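Local structure of hemerythrin HHE cation binding domain protein (Mycobacterium kansasii, 6TYJ) at residues A[62-73]-A[118-129]. The protein binds zinc and iron ions within a helical bundle of the hemerythrin type, though its physiological role is not established. Residues are numbered along the deposited sequence; the frame is centred on the assembly and turned at random.
With ZN (zinc ion), chain B.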
loop_
_atom_site.group_PDB
_atom_site.type_symbol
_atom_site.label_atom_id
_atom_site.label_comp_id
_atom_site.label_asym_id
_atom_site.label_seq_id
_atom_site.Cartn_x
_atom_site.Cartn_y
_atom_site.Cartn_z
ATOM N N TYR A 62 -12.100 -1.547 3.220
ATOM C CA TYR A 62 -12.126 -0.425 4.157
ATOM C C TYR A 62 -12.852 0.789 3.580
ATOM O O TYR A 62 -13.751 1.354 4.217
ATOM C CB TYR A 62 -10.692 -0.050 4.537
ATOM C CG TYR A 62 -10.641 1.031 5.608
ATOM C CD1 TYR A 62 -11.099 0.769 6.891
ATOM C CD2 TYR A 62 -10.162 2.311 5.325
ATOM C CE1 TYR A 62 -11.047 1.749 7.876
ATOM C CE2 TYR A 62 -10.128 3.313 6.313
ATOM C CZ TYR A 62 -10.570 3.016 7.577
ATOM O OH TYR A 62 -10.542 3.962 8.581
ATOM N N TYR A 63 -12.443 1.243 2.396
ATOM C CA TYR A 63 -13.090 2.416 1.835
ATOM C C TYR A 63 -14.583 2.188 1.563
ATOM O O TYR A 63 -15.351 3.141 1.767
ATOM C CB TYR A 63 -12.339 2.871 0.570
ATOM C CG TYR A 63 -10.982 3.482 0.812
ATOM C CD1 TYR A 63 -10.677 4.018 2.045
ATOM C CD2 TYR A 63 -10.011 3.514 -0.191
ATOM C CE1 TYR A 63 -9.425 4.605 2.292
ATOM C CE2 TYR A 63 -8.767 4.096 0.051
ATOM C CZ TYR A 63 -8.490 4.624 1.304
ATOM O OH TYR A 63 -7.270 5.223 1.604
ATOM N N PRO A 64 -15.069 0.992 1.156
ATOM C CA PRO A 64 -16.523 0.836 1.003
ATOM C C PRO A 64 -17.276 1.041 2.307
ATOM O O PRO A 64 -18.389 1.601 2.299
ATOM C CB PRO A 64 -16.653 -0.596 0.451
ATOM C CG PRO A 64 -15.384 -0.748 -0.383
ATOM C CD PRO A 64 -14.316 -0.089 0.477
ATOM N N ALA A 65 -16.699 0.594 3.431
ATOM C CA ALA A 65 -17.307 0.804 4.737
ATOM C C ALA A 65 -17.396 2.280 5.080
ATOM O O ALA A 65 -18.264 2.699 5.868
ATOM C CB ALA A 65 -16.507 0.073 5.814
ATOM N N LEU A 66 -16.516 3.079 4.495
ATOM C CA LEU A 66 -16.453 4.507 4.732
ATOM C C LEU A 66 -17.106 5.309 3.607
ATOM O O LEU A 66 -16.869 6.516 3.509
ATOM C CB LEU A 66 -14.995 4.938 4.911
ATOM C CG LEU A 66 -14.443 4.836 6.341
ATOM C CD1 LEU A 66 -14.450 3.412 6.895
ATOM C CD2 LEU A 66 -13.054 5.463 6.441
ATOM N N SER A 67 -17.954 4.668 2.782
ATOM C CA SER A 67 -18.437 5.321 1.569
ATOM C C SER A 67 -19.258 6.580 1.841
ATOM O O SER A 67 -19.395 7.415 0.942
ATOM C CB SER A 67 -19.256 4.335 0.727
ATOM O OG SER A 67 -20.377 3.882 1.462
ATOM N N ALA A 68 -19.777 6.770 3.066
ATOM C CA ALA A 68 -20.570 7.961 3.318
ATOM C C ALA A 68 -19.748 9.242 3.221
ATOM O O ALA A 68 -20.326 10.324 3.058
ATOM C CB ALA A 68 -21.261 7.874 4.690
ATOM N N ALA A 69 -18.425 9.143 3.310
ATOM C CA ALA A 69 -17.553 10.311 3.211
ATOM C C ALA A 69 -17.133 10.519 1.752
ATOM O O ALA A 69 -15.983 10.296 1.363
ATOM C CB ALA A 69 -16.347 10.118 4.116
ATOM N N THR A 70 -18.093 10.966 0.928
ATOM C CA THR A 70 -17.912 10.817 -0.518
ATOM C C THR A 70 -16.712 11.613 -1.026
ATOM O O THR A 70 -15.963 11.113 -1.870
ATOM C CB THR A 70 -19.171 11.210 -1.305
ATOM O OG1 THR A 70 -19.447 12.600 -1.154
ATOM C CG2 THR A 70 -20.362 10.395 -0.848
ATOM N N LYS A 71 -16.517 12.851 -0.546
ATOM C CA LYS A 71 -15.386 13.637 -1.040
ATOM C C LYS A 71 -14.062 13.013 -0.624
ATOM O O LYS A 71 -13.115 12.946 -1.425
ATOM C CB LYS A 71 -15.462 15.089 -0.545
ATOM C CG LYS A 71 -14.464 16.024 -1.226
ATOM C CD LYS A 71 -14.650 17.466 -0.788
ATOM C CE LYS A 71 -13.765 17.789 0.398
ATOM N NZ LYS A 71 -13.556 19.264 0.544
ATOM N N LEU A 72 -13.957 12.579 0.629
ATOM C CA LEU A 72 -12.688 12.019 1.081
ATOM C C LEU A 72 -12.427 10.656 0.450
ATOM O O LEU A 72 -11.259 10.254 0.300
ATOM C CB LEU A 72 -12.661 11.937 2.604
ATOM C CG LEU A 72 -12.429 13.270 3.317
ATOM C CD1 LEU A 72 -12.705 13.117 4.806
ATOM C CD2 LEU A 72 -11.007 13.795 3.068
ATOM N N ILE A 73 -13.492 9.936 0.081
ATOM C CA ILE A 73 -13.331 8.693 -0.654
ATOM C C ILE A 73 -12.758 8.966 -2.034
ATOM O O ILE A 73 -11.834 8.280 -2.487
ATOM C CB ILE A 73 -14.670 7.942 -0.742
ATOM C CG1 ILE A 73 -15.033 7.401 0.636
ATOM C CG2 ILE A 73 -14.548 6.855 -1.749
ATOM C CD1 ILE A 73 -14.259 6.162 1.043
ATOM N N GLU A 118 -3.943 9.560 4.720
ATOM C CA GLU A 118 -4.982 8.659 5.197
ATOM C C GLU A 118 -5.112 8.711 6.713
ATOM O O GLU A 118 -6.226 8.722 7.250
ATOM C CB GLU A 118 -4.658 7.241 4.733
ATOM C CG GLU A 118 -5.797 6.257 4.957
ATOM C CD GLU A 118 -5.410 4.859 4.554
ATOM O OE1 GLU A 118 -6.311 3.975 4.622
ATOM O OE2 GLU A 118 -4.220 4.673 4.183
ATOM N N GLU A 119 -3.986 8.727 7.431
ATOM C CA GLU A 119 -4.080 8.749 8.884
ATOM C C GLU A 119 -4.527 10.105 9.425
ATOM O O GLU A 119 -4.954 10.183 10.584
ATOM C CB GLU A 119 -2.739 8.311 9.485
ATOM C CG GLU A 119 -2.469 6.840 9.218
ATOM C CD GLU A 119 -1.140 6.356 9.740
ATOM O OE1 GLU A 119 -0.425 7.174 10.360
ATOM O OE2 GLU A 119 -0.821 5.161 9.550
ATOM N N ARG A 120 -4.495 11.154 8.602
ATOM C CA ARG A 120 -5.080 12.438 8.971
ATOM C C ARG A 120 -6.597 12.460 8.783
ATOM O O ARG A 120 -7.335 12.946 9.651
ATOM C CB ARG A 120 -4.444 13.557 8.139
ATOM C CG ARG A 120 -5.117 14.918 8.355
ATOM C CD ARG A 120 -4.464 16.057 7.566
ATOM N NE ARG A 120 -4.967 16.177 6.196
ATOM C CZ ARG A 120 -4.211 16.040 5.108
ATOM N NH1 ARG A 120 -2.912 15.782 5.226
ATOM N NH2 ARG A 120 -4.748 16.170 3.901
ATOM N N ASP A 121 -7.063 11.963 7.636
ATOM C CA ASP A 121 -8.413 12.192 7.133
ATOM C C ASP A 121 -9.344 11.004 7.298
ATOM O O ASP A 121 -10.554 11.201 7.398
ATOM C CB ASP A 121 -8.373 12.521 5.634
ATOM C CG ASP A 121 -7.785 13.880 5.333
ATOM O OD1 ASP A 121 -7.586 14.678 6.271
ATOM O OD2 ASP A 121 -7.526 14.146 4.138
ATOM N N MET A 122 -8.813 9.778 7.284
ATOM C CA MET A 122 -9.650 8.597 7.061
ATOM C C MET A 122 -9.488 7.503 8.108
ATOM O O MET A 122 -10.249 6.524 8.063
ATOM C CB MET A 122 -9.382 7.999 5.667
ATOM C CG MET A 122 -9.885 8.864 4.511
ATOM S SD MET A 122 -11.682 8.868 4.398
ATOM C CE MET A 122 -11.898 7.392 3.423
ATOM N N ILE A 123 -8.552 7.649 9.044
ATOM C CA ILE A 123 -8.337 6.727 10.162
ATOM C C ILE A 123 -8.223 7.544 11.444
ATOM O O ILE A 123 -7.207 8.228 11.643
ATOM C CB ILE A 123 -7.068 5.879 9.962
ATOM C CG1 ILE A 123 -7.134 5.071 8.661
ATOM C CG2 ILE A 123 -6.820 4.973 11.188
ATOM C CD1 ILE A 123 -5.800 4.386 8.313
ATOM N N PRO A 124 -9.223 7.522 12.353
ATOM C CA PRO A 124 -10.495 6.786 12.264
ATOM C C PRO A 124 -11.419 7.357 11.218
ATOM O O PRO A 124 -11.109 8.370 10.607
ATOM C CB PRO A 124 -11.119 6.955 13.655
ATOM C CG PRO A 124 -10.056 7.513 14.513
ATOM C CD PRO A 124 -9.105 8.251 13.622
ATOM N N ALA A 125 -12.569 6.705 11.024
ATOM C CA ALA A 125 -13.456 7.115 9.956
ATOM C C ALA A 125 -13.912 8.558 10.145
ATOM O O ALA A 125 -14.059 9.037 11.281
ATOM C CB ALA A 125 -14.673 6.203 9.883
ATOM N N PRO A 126 -14.167 9.263 9.047
ATOM C CA PRO A 126 -14.654 10.645 9.131
ATOM C C PRO A 126 -16.018 10.728 9.800
ATOM O O PRO A 126 -16.757 9.729 9.901
ATOM C CB PRO A 126 -14.729 11.085 7.659
ATOM C CG PRO A 126 -13.860 10.169 6.925
ATOM C CD PRO A 126 -13.881 8.857 7.660
ATOM N N PRO A 127 -16.405 11.923 10.248
ATOM C CA PRO A 127 -17.616 12.050 11.074
ATOM C C PRO A 127 -18.903 11.578 10.396
ATOM O O PRO A 127 -19.829 11.147 11.096
ATOM C CB PRO A 127 -17.650 13.552 11.388
ATOM C CG PRO A 127 -16.205 13.962 11.373
ATOM C CD PRO A 127 -15.560 13.130 10.301
ATOM N N GLU A 128 -18.982 11.633 9.062
ATOM C CA GLU A 128 -20.178 11.191 8.336
ATOM C C GLU A 128 -20.401 9.692 8.427
ATOM O O GLU A 128 -21.529 9.227 8.184
ATOM C CB GLU A 128 -20.069 11.562 6.852
ATOM C CG GLU A 128 -19.931 13.029 6.550
ATOM C CD GLU A 128 -18.521 13.559 6.800
ATOM O OE1 GLU A 128 -17.587 12.748 7.005
ATOM O OE2 GLU A 128 -18.357 14.798 6.807
ATOM N N VAL A 129 -19.369 8.928 8.761
ATOM C CA VAL A 129 -19.450 7.472 8.767
ATOM C C VAL A 129 -19.948 6.990 10.124
ATOM O O VAL A 129 -19.352 7.304 11.161
ATOM C CB VAL A 129 -18.094 6.849 8.435
ATOM C CG1 VAL A 129 -18.190 5.337 8.565
ATOM C CG2 VAL A 129 -17.687 7.276 7.043
HETATM ZN ZN ZN B . -3.095 2.904 3.485
#
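The side chain of Met122 packs against Tyr63, Leu66, Leu72 and Ile73, where helix 38-65 gives way to helix 70-91. Its chain is bent at both chi2 and chi3, which lays Met122 SD against Leu72 CB at 3.7 Å. The bends also bring the methyl, Met122 CE, within 3.6 Å of Ile73 CD1. The same methyl meets Leu66 CD2 and the CD1 side of the Tyr63 ring. Leu66 carries the apolar layer outward: its CG lies 3.8 Å from Ala125 CB, CD2 touches Pro126 CD, and Val129 CG2 packs over its backbone. Beyond it Pro126 CG lies across Ala69 CB and Leu72 CD1, 3.8 Å from the latter, so the proline-rich segment that leaves helix 100-121 closes over the interhelical turn.

The polar edge begins at Tyr62, where a CG anti to the backbone N (chi1 -175°) sends the ring toward 118-129. Tyr62 OH donates to Met122 O (2.6 Å), the acceptor lying at the ring edge in plane and the donor tilted 16° from the carbonyl plane, while Leu66 CD1 rests on one face of the ring. On the metal-site side of the contact, Tyr63 OH comes 3.4 Å from Glu118 OE1. Glu118 is extended, and its OE2 binds zinc at 2.2 Å in a site completed by His20, His54, Glu58 and His114.

Sulfur and aliphatic packing thus joins the two chain reversals at one end of the four-helix bundle, and the tyrosine bond satisfies a carbonyl at the end of helix 100-121, which supplies the metal ligand Glu118.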